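Local coordinates for protein lovastatin nonaketide synthase, polyketide synthase component (Aspergillus terreus, PDB 7CPX) that builds the dihydromonacolin L skeleton of lovastatin as an iterative polyketide synthase, condensing nine malonyl units with methylation and NADPH-dependent reduction, at residues Thr105-Val110 with Ser165-Trp170; Glu1699-Gly1704 with Ala1738-Met1743; Lys1869-His1874 with Val1916-Asp1921. The protein carries 2 engineered substitutions. All blocks are in the same frame, centred on the assembly; numbering follows the deposited sequence.

Interaction 1. Residues Thr105-Val110 with Ser165-Trp170; sequences TVYEAV and SYFFDW
Tyr107 and Phe168 mark the nearest approach of the two backbones, with 8.7 Å between their CA atoms. Residues 105-110 lie within helix 97-113, while 165-170 run off the end of helix 159-168, where Asp169 takes a positive phi of 59° and the chain leaves helical geometry. This turn, closed by a bond of 2.8 Å from Trp170 N to Ser165 O, brings Trp170 round beside Phe168, and in both residues CB points to helix 97-113.

Val106 CG1 touches both rings. Anti to the backbone N (chi1 168°), it lies 3.5 Å from Phe168 CE2 and 3.6 Å from Trp170 CH2, the latter a tip-to-tip approach. One turn further on, Val110 slides past Trp170 in the opposite direction, its CG2 near the ring plane and 4.1 Å from CZ2 of that indole. Tyr107 crosses Phe168 at about a right angle: Phe168 CE1 sits in the plane of the phenol ring, at its edge, 3.8 Å from Tyr107 CD1. The Phe168 ring is also covered by its own segment, with Phe167 CD2 over the centre of one face and Trp170 CH2 over the rim of the other.

Around this cluster, Ile117 packs on Phe167 and Phe168, and Leu120 on Val110 and Trp170. Tyr166, next to Phe167 in the chain, reaches the second subunit through a hydrogen bond from OH to its Thr281 O.

No hydrogen bond joins the two segments, and all six touching residues are buried, so the contact is apolar, made of aliphatic and aromatic carbons within the ketosynthase region.

Interaction 2. Residues Glu1699-Gly1704 with Ala1738-Met1743; sequences EELFAG and ASTIGM
Phe1702 carries the contact by laying its ring against the helix that holds Ser1739, Thr1740 and Met1743. Ser1739 CB stands over one face, 3.7 Å from the centroid of the Phe1702 ring and 25° off its normal, the geometry of a CH-pi contact. Thr1740 N lies over the same face, with OG1 beside Phe1702 CD1. Met1743 comes to the rim instead: its SD is 4.7 Å from the same centroid and 74° off the normal, an edge-on Met-aromatic contact, and its CB lies 3.6 Å from Phe1702 CZ. Chi1 of Met1743 (-178°) sets CG anti to the backbone N, 4.1 Å from Phe1702 CZ, and the chain bends at chi3. Leu1701 CD1 touches Thr1740 CG2 at 3.9 Å and Met1743 CE at 4.2 Å.

Ser1739 OG is hydrogen-bonded to Pro1735 O, one turn back in the helix, which fixes its rotation, while CB faces the ring by its place on the helix. Thr1740 OG1 is held by His1736 O and Glu1696 OE1. Ala2309 touches both Phe1702 and Met1743, and Met2259 and Leu2263 pack on Phe1702.

Strands 1689-1693, 1720-1728 and 1755-1761 are parallel neighbours in one sheet, and the contact joins the loop after the first to the helix after the second. Such alternation is that of a Rossmann-like fold, consistent with the structural half of a ketoreductase lying against helices 2256-2276 and 2305-2323 of the catalytic half.

Interaction 3. Residues Lys1869-His1874 with Val1916-Asp1921; sequences KTIYVH and VHVRPD
Lys1869 and Val1918, and likewise Ile1871 and Val1916, form hydrogen-bonded pairs of an antiparallel ladder, each through two N-H···O bonds of 2.9 Å between backbone N and O. Three of the four are fairly straight, such as Ile1871 N to Val1916 O at 162° at the hydrogen. Lys1869 N to Val1918 O is more bent, 132°, with the donor well above the carbonyl plane; it lies where the second strand gives way to Arg1919 and Pro1920.

Thr1870 and His1917 make the non-hydrogen-bonded pair between them. Their side chains lie side by side, pointing the same way, and Thr1870 OG1 meets His1917 ND1 in the imidazole plane at 3.1 Å, a hydrogen bond. The face carrying Ile1871, Val1916 and Val1918 is largely aliphatic, Ile1871 CD1 packing on Val1918 CG1, with Lys1869 at its end. There Lys1869 crosses Pro1920 at about a right angle, CG to CG 3.8 Å, before NZ reaches a salt bridge with Glu1898. Val1873 CG2 meets Val1916 CG2 at 4.1 Å.

Ala1907 and Ile1923 both pack on Ile1871 and Val1918, while His1917 is exposed. Strand 1869-1883 also pairs with 1887-1898. This mixed, mostly antiparallel sheet, followed by a five-stranded parallel one from strand 1964-1968 to 2057-2059, is consistent with the barrel-like part of a medium-chain reductase fold, probably a non-catalytic enoylreductase.

From the N terminus, the chain first closes interaction 1, with 54 residues between its segments, tying helix 97-113 to the end of helix 159-168 in the ketosynthase. More than 1500 residues later interaction 2 closes a 33-residue loop that holds helix 1705-1719 and strand 1720-1728, tying the loop after strand 1689-1693 to helix 1735-1750. Interaction 3 follows with 41 residues between its segments, among them strands 1887-1898 and 1901-1909 and no helix, and pairs strand 1869-1883 with 1915-1918. The three are in series, neither nested nor crossed. Interactions 2 and 3 lie on the same side of the chain's centre, about 50 Å apart between centres, and interaction 1 on the opposite side.

Interaction 1. Residues Thr105-Val110 with Ser165-Trp170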
# COMPACT_ATOMS: atom_id res chain seq x y z
N THR A 105 20.09 32.58 15.03
CA THR A 105 21.23 32.61 15.93
C THR A 105 22.32 33.55 15.43
O THR A 105 23.00 34.19 16.24
CB THR A 105 21.81 31.21 16.10
OG1 THR A 105 22.05 30.62 14.81
CG2 THR A 105 20.84 30.34 16.87
N VAL A 106 22.52 33.64 14.12
CA VAL A 106 23.51 34.57 13.59
C VAL A 106 23.07 36.00 13.84
O VAL A 106 23.89 36.85 14.20
CB VAL A 106 23.75 34.30 12.09
CG1 VAL A 106 24.54 35.44 11.48
CG2 VAL A 106 24.49 33.00 11.91
N TYR A 107 21.79 36.30 13.67
CA TYR A 107 21.32 37.64 14.00
C TYR A 107 21.48 37.91 15.49
O TYR A 107 21.86 39.02 15.89
CB TYR A 107 19.86 37.83 13.59
CG TYR A 107 19.38 39.24 13.83
CD1 TYR A 107 19.65 40.25 12.92
CD2 TYR A 107 18.67 39.57 14.97
CE1 TYR A 107 19.23 41.55 13.14
CE2 TYR A 107 18.24 40.86 15.20
CZ TYR A 107 18.52 41.84 14.29
OH TYR A 107 18.09 43.13 14.51
N GLU A 108 21.20 36.91 16.33
CA GLU A 108 21.38 37.08 17.76
C GLU A 108 22.84 37.35 18.11
O GLU A 108 23.14 38.18 18.96
CB GLU A 108 20.87 35.85 18.51
CG GLU A 108 19.37 35.69 18.49
CD GLU A 108 18.92 34.38 19.10
OE1 GLU A 108 19.78 33.63 19.62
OE2 GLU A 108 17.70 34.09 19.07
N ALA A 109 23.76 36.63 17.45
CA ALA A 109 25.18 36.82 17.71
C ALA A 109 25.64 38.19 17.25
O ALA A 109 26.43 38.85 17.93
CB ALA A 109 25.99 35.73 17.03
N VAL A 110 25.17 38.64 16.08
CA VAL A 110 25.50 39.97 15.61
C VAL A 110 24.98 41.02 16.58
O VAL A 110 25.67 41.99 16.90
CB VAL A 110 24.93 40.18 14.19
CG1 VAL A 110 25.10 41.62 13.74
CG2 VAL A 110 25.62 39.26 13.21
N SER A 165 24.63 34.75 4.68
CA SER A 165 25.27 35.87 4.00
C SER A 165 24.32 36.53 3.01
O SER A 165 24.43 37.73 2.76
CB SER A 165 26.52 35.38 3.28
OG SER A 165 27.46 34.86 4.20
N TYR A 166 23.38 35.77 2.45
CA TYR A 166 22.40 36.36 1.56
C TYR A 166 21.52 37.35 2.30
O TYR A 166 21.24 38.45 1.79
CB TYR A 166 21.55 35.27 0.91
CG TYR A 166 20.29 35.78 0.24
CD1 TYR A 166 20.33 36.26 -1.06
CD2 TYR A 166 19.08 35.77 0.90
CE1 TYR A 166 19.19 36.72 -1.68
CE2 TYR A 166 17.93 36.24 0.29
CZ TYR A 166 17.99 36.71 -1.00
OH TYR A 166 16.85 37.18 -1.61
N PHE A 167 21.08 37.00 3.51
CA PHE A 167 20.21 37.90 4.26
C PHE A 167 20.99 39.12 4.76
O PHE A 167 20.51 40.25 4.66
CB PHE A 167 19.56 37.17 5.43
CG PHE A 167 19.00 38.10 6.47
CD1 PHE A 167 17.88 38.87 6.19
CD2 PHE A 167 19.58 38.20 7.71
CE1 PHE A 167 17.36 39.72 7.14
CE2 PHE A 167 19.07 39.06 8.66
CZ PHE A 167 17.96 39.82 8.38
N PHE A 168 22.18 38.90 5.29
CA PHE A 168 22.99 39.98 5.83
C PHE A 168 23.80 40.70 4.77
O PHE A 168 24.58 41.60 5.11
CB PHE A 168 23.93 39.45 6.92
CG PHE A 168 23.22 38.87 8.10
CD1 PHE A 168 22.79 39.68 9.13
CD2 PHE A 168 22.99 37.51 8.20
CE1 PHE A 168 22.13 39.16 10.23
CE2 PHE A 168 22.34 36.98 9.29
CZ PHE A 168 21.91 37.80 10.31
N ASP A 169 23.64 40.34 3.49
CA ASP A 169 24.34 41.01 2.40
C ASP A 169 25.85 40.93 2.59
O ASP A 169 26.59 41.88 2.33
CB ASP A 169 23.89 42.47 2.28
CG ASP A 169 24.39 43.14 1.01
OD1 ASP A 169 25.17 42.50 0.27
OD2 ASP A 169 24.01 44.30 0.76
N TRP A 170 26.32 39.78 3.06
CA TRP A 170 27.74 39.55 3.26
C TRP A 170 28.37 39.00 1.99
O TRP A 170 27.73 38.31 1.20
CB TRP A 170 27.97 38.58 4.42
CG TRP A 170 27.56 39.13 5.75
CD1 TRP A 170 27.35 40.44 6.05
CD2 TRP A 170 27.32 38.39 6.94
NE1 TRP A 170 26.99 40.56 7.37
CE2 TRP A 170 26.96 39.32 7.94
CE3 TRP A 170 27.36 37.04 7.27
CZ2 TRP A 170 26.65 38.93 9.24
CZ3 TRP A 170 27.06 36.66 8.56
CH2 TRP A 170 26.70 37.60 9.53

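Interaction 2. Residues Glu1699-Gly1704 with Ala1738-Met1743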
# COMPACT_ATOMS: atom_id res chain seq x y z
N GLU A 1699 2.75 -87.68 12.44
CA GLU A 1699 2.09 -86.78 13.37
C GLU A 1699 2.95 -85.54 13.61
O GLU A 1699 4.14 -85.65 13.93
CB GLU A 1699 1.82 -87.49 14.70
N GLU A 1700 2.35 -84.37 13.44
CA GLU A 1700 3.09 -83.12 13.52
C GLU A 1700 3.46 -82.80 14.96
O GLU A 1700 2.82 -83.24 15.92
CB GLU A 1700 2.27 -81.97 12.92
CG GLU A 1700 1.98 -82.11 11.44
CD GLU A 1700 0.87 -83.10 11.15
OE1 GLU A 1700 0.39 -83.76 12.10
OE2 GLU A 1700 0.47 -83.21 9.97
N LEU A 1701 4.52 -82.00 15.11
CA LEU A 1701 4.92 -81.56 16.44
C LEU A 1701 3.84 -80.70 17.08
O LEU A 1701 3.52 -80.87 18.26
CB LEU A 1701 6.23 -80.78 16.36
CG LEU A 1701 7.32 -81.30 15.43
CD1 LEU A 1701 8.60 -80.49 15.62
CD2 LEU A 1701 7.58 -82.78 15.65
N PHE A 1702 3.26 -79.79 16.30
CA PHE A 1702 2.30 -78.83 16.83
C PHE A 1702 0.91 -79.42 17.02
O PHE A 1702 0.03 -78.73 17.56
CB PHE A 1702 2.25 -77.61 15.91
CG PHE A 1702 3.41 -76.69 16.09
CD1 PHE A 1702 4.68 -77.07 15.68
CD2 PHE A 1702 3.24 -75.46 16.68
CE1 PHE A 1702 5.75 -76.23 15.86
CE2 PHE A 1702 4.31 -74.61 16.86
CZ PHE A 1702 5.57 -74.99 16.45
N ALA A 1703 0.69 -80.66 16.61
CA ALA A 1703 -0.52 -81.38 16.98
C ALA A 1703 -0.35 -82.16 18.28
O ALA A 1703 -1.36 -82.56 18.88
CB ALA A 1703 -0.93 -82.35 15.87
N GLY A 1704 0.89 -82.38 18.73
CA GLY A 1704 1.14 -83.18 19.92
C GLY A 1704 2.22 -82.62 20.83
O GLY A 1704 2.95 -83.38 21.46
N ALA A 1738 2.73 -76.36 8.93
CA ALA A 1738 3.11 -74.97 8.68
C ALA A 1738 3.50 -74.25 9.96
O ALA A 1738 4.35 -73.37 9.94
CB ALA A 1738 1.97 -74.23 7.99
N SER A 1739 2.87 -74.61 11.08
CA SER A 1739 3.31 -74.06 12.36
C SER A 1739 4.74 -74.50 12.66
O SER A 1739 5.56 -73.70 13.14
CB SER A 1739 2.38 -74.53 13.48
OG SER A 1739 1.05 -74.60 13.03
N THR A 1740 5.05 -75.76 12.37
CA THR A 1740 6.43 -76.21 12.48
C THR A 1740 7.33 -75.42 11.55
O THR A 1740 8.44 -75.03 11.93
CB THR A 1740 6.52 -77.70 12.17
OG1 THR A 1740 5.53 -78.42 12.92
CG2 THR A 1740 7.90 -78.23 12.53
N ILE A 1741 6.87 -75.17 10.32
CA ILE A 1741 7.67 -74.41 9.37
C ILE A 1741 7.97 -73.02 9.92
O ILE A 1741 9.09 -72.52 9.79
CB ILE A 1741 6.94 -74.32 8.01
CG1 ILE A 1741 6.99 -75.68 7.31
CG2 ILE A 1741 7.58 -73.25 7.14
CD1 ILE A 1741 6.11 -75.77 6.08
N GLY A 1742 6.98 -72.38 10.54
CA GLY A 1742 7.20 -71.06 11.12
C GLY A 1742 8.15 -71.09 12.30
O GLY A 1742 9.01 -70.22 12.44
N MET A 1743 8.00 -72.10 13.17
CA MET A 1743 8.93 -72.24 14.28
C MET A 1743 10.36 -72.38 13.77
O MET A 1743 11.28 -71.73 14.29
CB MET A 1743 8.55 -73.46 15.12
CG MET A 1743 9.43 -73.70 16.34
SD MET A 1743 9.13 -75.30 17.11
CE MET A 1743 9.69 -76.41 15.82

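Interaction 3. Residues Lys1869-His1874 with Val1916-Asp1921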
# COMPACT_ATOMS: atom_id res chain seq x y z
N LYS A 1869 -26.95 -54.44 -13.03
CA LYS A 1869 -26.47 -54.73 -14.37
C LYS A 1869 -25.11 -54.10 -14.61
O LYS A 1869 -24.84 -52.98 -14.16
CB LYS A 1869 -27.46 -54.23 -15.42
CG LYS A 1869 -28.90 -54.66 -15.17
CD LYS A 1869 -29.08 -56.17 -15.20
CE LYS A 1869 -28.81 -56.74 -16.59
NZ LYS A 1869 -29.11 -58.20 -16.66
N THR A 1870 -24.25 -54.82 -15.33
CA THR A 1870 -22.93 -54.34 -15.71
C THR A 1870 -23.02 -53.77 -17.12
O THR A 1870 -23.33 -54.50 -18.07
CB THR A 1870 -21.90 -55.46 -15.63
OG1 THR A 1870 -21.83 -55.95 -14.29
CG2 THR A 1870 -20.52 -54.95 -16.04
N ILE A 1871 -22.75 -52.48 -17.25
CA ILE A 1871 -22.83 -51.78 -18.52
C ILE A 1871 -21.40 -51.43 -18.94
O ILE A 1871 -20.71 -50.67 -18.26
CB ILE A 1871 -23.69 -50.51 -18.42
CG1 ILE A 1871 -25.07 -50.86 -17.87
CG2 ILE A 1871 -23.81 -49.85 -19.78
CD1 ILE A 1871 -25.95 -49.66 -17.61
N TYR A 1872 -20.97 -51.99 -20.07
CA TYR A 1872 -19.69 -51.63 -20.67
C TYR A 1872 -19.93 -50.39 -21.52
O TYR A 1872 -20.48 -50.47 -22.61
CB TYR A 1872 -19.14 -52.79 -21.50
CG TYR A 1872 -19.00 -54.08 -20.72
CD1 TYR A 1872 -20.09 -54.92 -20.53
CD2 TYR A 1872 -17.79 -54.45 -20.16
CE1 TYR A 1872 -19.97 -56.10 -19.82
CE2 TYR A 1872 -17.66 -55.62 -19.45
CZ TYR A 1872 -18.75 -56.44 -19.28
OH TYR A 1872 -18.63 -57.62 -18.57
N VAL A 1873 -19.51 -49.24 -21.00
CA VAL A 1873 -19.91 -47.96 -21.56
C VAL A 1873 -19.08 -47.66 -22.80
O VAL A 1873 -17.85 -47.71 -22.77
CB VAL A 1873 -19.75 -46.84 -20.52
CG1 VAL A 1873 -20.22 -45.52 -21.08
CG2 VAL A 1873 -20.54 -47.18 -19.26
N HIS A 1874 -19.77 -47.35 -23.90
CA HIS A 1874 -19.13 -46.84 -25.10
C HIS A 1874 -19.11 -45.31 -25.11
O HIS A 1874 -18.11 -44.70 -25.50
CB HIS A 1874 -19.86 -47.34 -26.35
CG HIS A 1874 -19.75 -48.81 -26.57
ND1 HIS A 1874 -19.87 -49.73 -25.55
CD2 HIS A 1874 -19.53 -49.53 -27.69
CE1 HIS A 1874 -19.73 -50.95 -26.03
NE2 HIS A 1874 -19.52 -50.86 -27.33
N VAL A 1916 -19.81 -49.79 -15.66
CA VAL A 1916 -20.66 -49.34 -14.57
C VAL A 1916 -21.45 -50.53 -14.04
O VAL A 1916 -21.72 -51.49 -14.77
CB VAL A 1916 -21.61 -48.21 -15.03
CG1 VAL A 1916 -22.76 -48.04 -14.05
CG2 VAL A 1916 -20.84 -46.91 -15.19
N HIS A 1917 -21.82 -50.45 -12.77
CA HIS A 1917 -22.69 -51.44 -12.13
C HIS A 1917 -23.89 -50.67 -11.58
O HIS A 1917 -23.80 -50.05 -10.52
CB HIS A 1917 -21.95 -52.20 -11.05
CG HIS A 1917 -20.64 -52.76 -11.49
ND1 HIS A 1917 -20.54 -53.85 -12.33
CD2 HIS A 1917 -19.37 -52.37 -11.23
CE1 HIS A 1917 -19.26 -54.11 -12.56
NE2 HIS A 1917 -18.53 -53.23 -11.90
N VAL A 1918 -25.01 -50.71 -12.30
CA VAL A 1918 -26.16 -49.87 -12.00
C VAL A 1918 -27.42 -50.73 -11.98
O VAL A 1918 -27.57 -51.64 -12.80
CB VAL A 1918 -26.31 -48.72 -13.01
CG1 VAL A 1918 -26.65 -49.26 -14.38
CG2 VAL A 1918 -27.36 -47.73 -12.54
N ARG A 1919 -28.34 -50.41 -11.07
CA ARG A 1919 -29.57 -51.17 -10.96
C ARG A 1919 -30.40 -51.04 -12.24
O ARG A 1919 -30.32 -50.02 -12.94
CB ARG A 1919 -30.39 -50.69 -9.76
CG ARG A 1919 -30.15 -51.48 -8.49
CD ARG A 1919 -31.11 -51.09 -7.37
NE ARG A 1919 -30.72 -49.84 -6.72
CZ ARG A 1919 -31.41 -48.71 -6.75
NH1 ARG A 1919 -32.57 -48.62 -7.39
NH2 ARG A 1919 -30.93 -47.64 -6.12
N PRO A 1920 -31.20 -52.06 -12.58
CA PRO A 1920 -32.01 -51.97 -13.80
C PRO A 1920 -32.99 -50.81 -13.80
O PRO A 1920 -33.38 -50.35 -14.87
CB PRO A 1920 -32.74 -53.32 -13.84
CG PRO A 1920 -31.96 -54.22 -12.94
CD PRO A 1920 -31.40 -53.34 -11.88
N ASP A 1921 -33.40 -50.34 -12.62
CA ASP A 1921 -34.35 -49.23 -12.56
C ASP A 1921 -33.82 -47.98 -13.24
O ASP A 1921 -34.61 -47.11 -13.62
CB ASP A 1921 -34.70 -48.92 -11.10
CG ASP A 1921 -35.23 -50.13 -10.35
OD1 ASP A 1921 -35.85 -51.00 -11.00
OD2 ASP A 1921 -35.02 -50.21 -9.13